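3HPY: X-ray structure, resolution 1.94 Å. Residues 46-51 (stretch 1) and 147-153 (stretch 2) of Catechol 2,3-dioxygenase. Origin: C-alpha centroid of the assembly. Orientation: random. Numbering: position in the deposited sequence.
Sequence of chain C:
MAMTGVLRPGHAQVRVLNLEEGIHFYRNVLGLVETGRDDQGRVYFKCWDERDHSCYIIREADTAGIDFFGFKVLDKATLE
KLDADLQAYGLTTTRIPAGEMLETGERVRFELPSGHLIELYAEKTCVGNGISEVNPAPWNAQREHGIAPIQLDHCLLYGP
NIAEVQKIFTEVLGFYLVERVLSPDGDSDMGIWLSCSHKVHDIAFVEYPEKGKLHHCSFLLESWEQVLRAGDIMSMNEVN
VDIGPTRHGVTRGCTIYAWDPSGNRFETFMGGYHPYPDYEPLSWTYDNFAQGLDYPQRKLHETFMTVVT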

# COMPACT_ATOMS: atom_id res chain seq x y z
N LYS C 46 -16.10 11.33 17.84
CA LYS C 46 -14.88 11.95 17.34
C LYS C 46 -14.00 10.86 16.72
O LYS C 46 -14.19 9.67 17.00
CB LYS C 46 -14.11 12.64 18.47
CG LYS C 46 -13.40 11.67 19.42
CD LYS C 46 -12.61 12.44 20.46
CE LYS C 46 -11.28 12.92 19.90
NZ LYS C 46 -10.32 11.77 19.80
N CYS C 47 -13.06 11.25 15.87
CA CYS C 47 -12.16 10.28 15.27
C CYS C 47 -11.13 9.97 16.35
O CYS C 47 -10.75 10.87 17.10
CB CYS C 47 -11.50 10.87 14.02
SG CYS C 47 -12.67 11.18 12.66
N TRP C 48 -10.69 8.72 16.43
CA TRP C 48 -9.73 8.35 17.47
C TRP C 48 -8.49 9.22 17.50
O TRP C 48 -7.94 9.46 18.57
CB TRP C 48 -9.31 6.88 17.34
CG TRP C 48 -8.42 6.59 16.16
CD1 TRP C 48 -8.81 6.24 14.90
CD2 TRP C 48 -6.98 6.67 16.13
NE1 TRP C 48 -7.70 6.08 14.08
CE2 TRP C 48 -6.57 6.35 14.82
CE3 TRP C 48 -6.00 6.98 17.09
CZ2 TRP C 48 -5.22 6.32 14.43
CZ3 TRP C 48 -4.64 6.96 16.70
CH2 TRP C 48 -4.27 6.63 15.39
N ASP C 49 -8.05 9.71 16.34
CA ASP C 49 -6.82 10.52 16.28
C ASP C 49 -6.97 12.02 16.53
O ASP C 49 -5.97 12.71 16.70
CB ASP C 49 -6.10 10.29 14.93
CG ASP C 49 -4.58 10.22 15.09
OD1 ASP C 49 -4.08 10.32 16.23
OD2 ASP C 49 -3.88 10.06 14.07
N GLU C 50 -8.20 12.55 16.55
CA GLU C 50 -8.38 13.98 16.80
C GLU C 50 -8.16 14.18 18.28
O GLU C 50 -8.08 13.21 19.02
CB GLU C 50 -9.79 14.44 16.44
CG GLU C 50 -10.17 14.15 15.01
CD GLU C 50 -11.63 14.47 14.71
OE1 GLU C 50 -12.50 14.07 15.52
OE2 GLU C 50 -11.89 15.11 13.67
N ARG C 51 -8.07 15.44 18.72
CA ARG C 51 -7.86 15.70 20.14
C ARG C 51 -9.06 16.32 20.84
O ARG C 51 -9.22 16.17 22.05
CB ARG C 51 -6.62 16.59 20.33
CG ARG C 51 -5.39 16.02 19.65
CD ARG C 51 -4.10 16.63 20.16
NE ARG C 51 -2.97 16.13 19.40
CZ ARG C 51 -1.70 16.48 19.61
NH1 ARG C 51 -1.41 17.35 20.56
NH2 ARG C 51 -0.74 15.96 18.86
N ILE C 147 -13.81 0.91 10.71
CA ILE C 147 -13.03 1.65 9.72
C ILE C 147 -12.04 2.58 10.44
O ILE C 147 -10.87 2.69 10.04
CB ILE C 147 -13.97 2.45 8.81
CG1 ILE C 147 -14.97 1.49 8.18
CG2 ILE C 147 -13.18 3.18 7.73
CD1 ILE C 147 -16.03 2.16 7.31
N ALA C 148 -12.53 3.24 11.48
CA ALA C 148 -11.74 4.14 12.33
C ALA C 148 -10.98 5.24 11.59
O ALA C 148 -9.76 5.24 11.57
CB ALA C 148 -10.78 3.31 13.18
N PRO C 149 -11.69 6.22 11.03
CA PRO C 149 -11.01 7.31 10.32
C PRO C 149 -10.17 8.19 11.25
O PRO C 149 -10.32 8.11 12.48
CB PRO C 149 -12.15 8.05 9.65
CG PRO C 149 -13.26 7.90 10.66
CD PRO C 149 -13.16 6.45 11.06
N ILE C 150 -9.32 9.02 10.66
CA ILE C 150 -8.41 9.90 11.39
C ILE C 150 -8.91 11.31 11.72
O ILE C 150 -8.50 11.90 12.71
CB ILE C 150 -7.06 10.02 10.63
CG1 ILE C 150 -6.26 8.72 10.81
CG2 ILE C 150 -6.24 11.19 11.16
CD1 ILE C 150 -6.89 7.50 10.17
N GLN C 151 -9.78 11.87 10.88
CA GLN C 151 -10.34 13.20 11.13
C GLN C 151 -11.55 13.48 10.26
O GLN C 151 -11.76 12.83 9.24
CB GLN C 151 -9.29 14.30 10.87
CG GLN C 151 -8.75 14.36 9.45
CD GLN C 151 -7.90 15.60 9.18
OE1 GLN C 151 -7.14 16.06 10.04
NE2 GLN C 151 -8.00 16.14 7.97
N LEU C 152 -12.36 14.45 10.69
CA LEU C 152 -13.51 14.90 9.91
C LEU C 152 -12.79 15.78 8.89
O LEU C 152 -12.30 16.85 9.23
CB LEU C 152 -14.46 15.74 10.78
CG LEU C 152 -15.57 16.52 10.06
CD1 LEU C 152 -16.61 15.55 9.53
CD2 LEU C 152 -16.23 17.53 11.02
N ASP C 153 -12.68 15.31 7.65
CA ASP C 153 -11.95 16.06 6.62
C ASP C 153 -12.70 17.24 6.03
O ASP C 153 -12.13 18.31 5.81
CB ASP C 153 -11.56 15.14 5.47
CG ASP C 153 -10.41 15.68 4.67
OD1 ASP C 153 -9.27 15.65 5.20
OD2 ASP C 153 -10.64 16.15 3.53
O HOH W 1 -11.98 7.24 14.54

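A tight turn can fasten a distant segment of its own chain by lending side chains to backbone groups of the segment, and this pair of stretches in catechol 2,3-dioxygenase illustrates the principle. Residues C47 to E50 form a type I beta turn, closed by the hydrogen bond from E50 N to C47 O at 3.1 Å. The second stretch, about a hundred residues later in sequence, runs as a loop through A148, P149 and I150 before passing into a strand that includes L152 and D153. The two backbones come close without a direct hydrogen bond between them: the CA atoms of C47 and Q151 lie 5.4 Å apart, those of D49 and I150 5.2 Å. A single water fills one gap, accepting from W48 N at 2.7 Å and donating to P149 O at 2.8 Å, so that W48 N and P149 O, 4.0 Å apart and too distant for a direct hydrogen bond, are coupled through it.

Of the two direct hydrogen bonds across the stretches, the shorter and straighter comes from E50. Its CA-to-CB bond points sideways, but with chi1 m and chi2 t the carboxylate reaches the second stretch, where E50 OE2 accepts a hydrogen bond from L152 N at 3.1 Å with a nearly straight 160° angle. The other oxygen, E50 OE1, accepts from C47 N at 2.9 Å. One carboxylate thus binds a main-chain amide in each stretch, bracing the turn while holding the strand, a task suited to an acid with two acceptor oxygens. K46 steadies the same turn, its NZ donating to C47 O at 2.9 Å and E50 O at 2.8 Å.

The CA-to-CB bond of C47 points toward the second stretch, and its compact side chain fits closely there: C47 SG lies 3.4 Å from Q151 CA and 3.9 Å from P149 CG, while C47 CB sits 3.4 Å from I150 O. The CA-to-CB bond of W48 points sideways, but in the p rotamer the end of the side chain comes nearer to the second stretch. There W48 NE1 makes a weak hydrogen bond to A148 O at 3.4 Å, the acceptor lying at the ring edge near its plane, and W48 CD1 packs 3.9 Å from A148 CB. I150 adds an apolar contact, its CG1 4.5 Å from W48 CZ2, and its CG2 meets D49 CB at 3.9 Å. Both D49 carboxylate oxygens are hydrogen-bonded elsewhere in the structure, while its CB takes part in this packing. Altogether 361 Å² is buried, with I150 covered most, a fitting place for a branched aliphatic side chain. Q151 instead leads its side-chain end away, where Q151 NE2 donates to D153 OD1 at 3.1 Å.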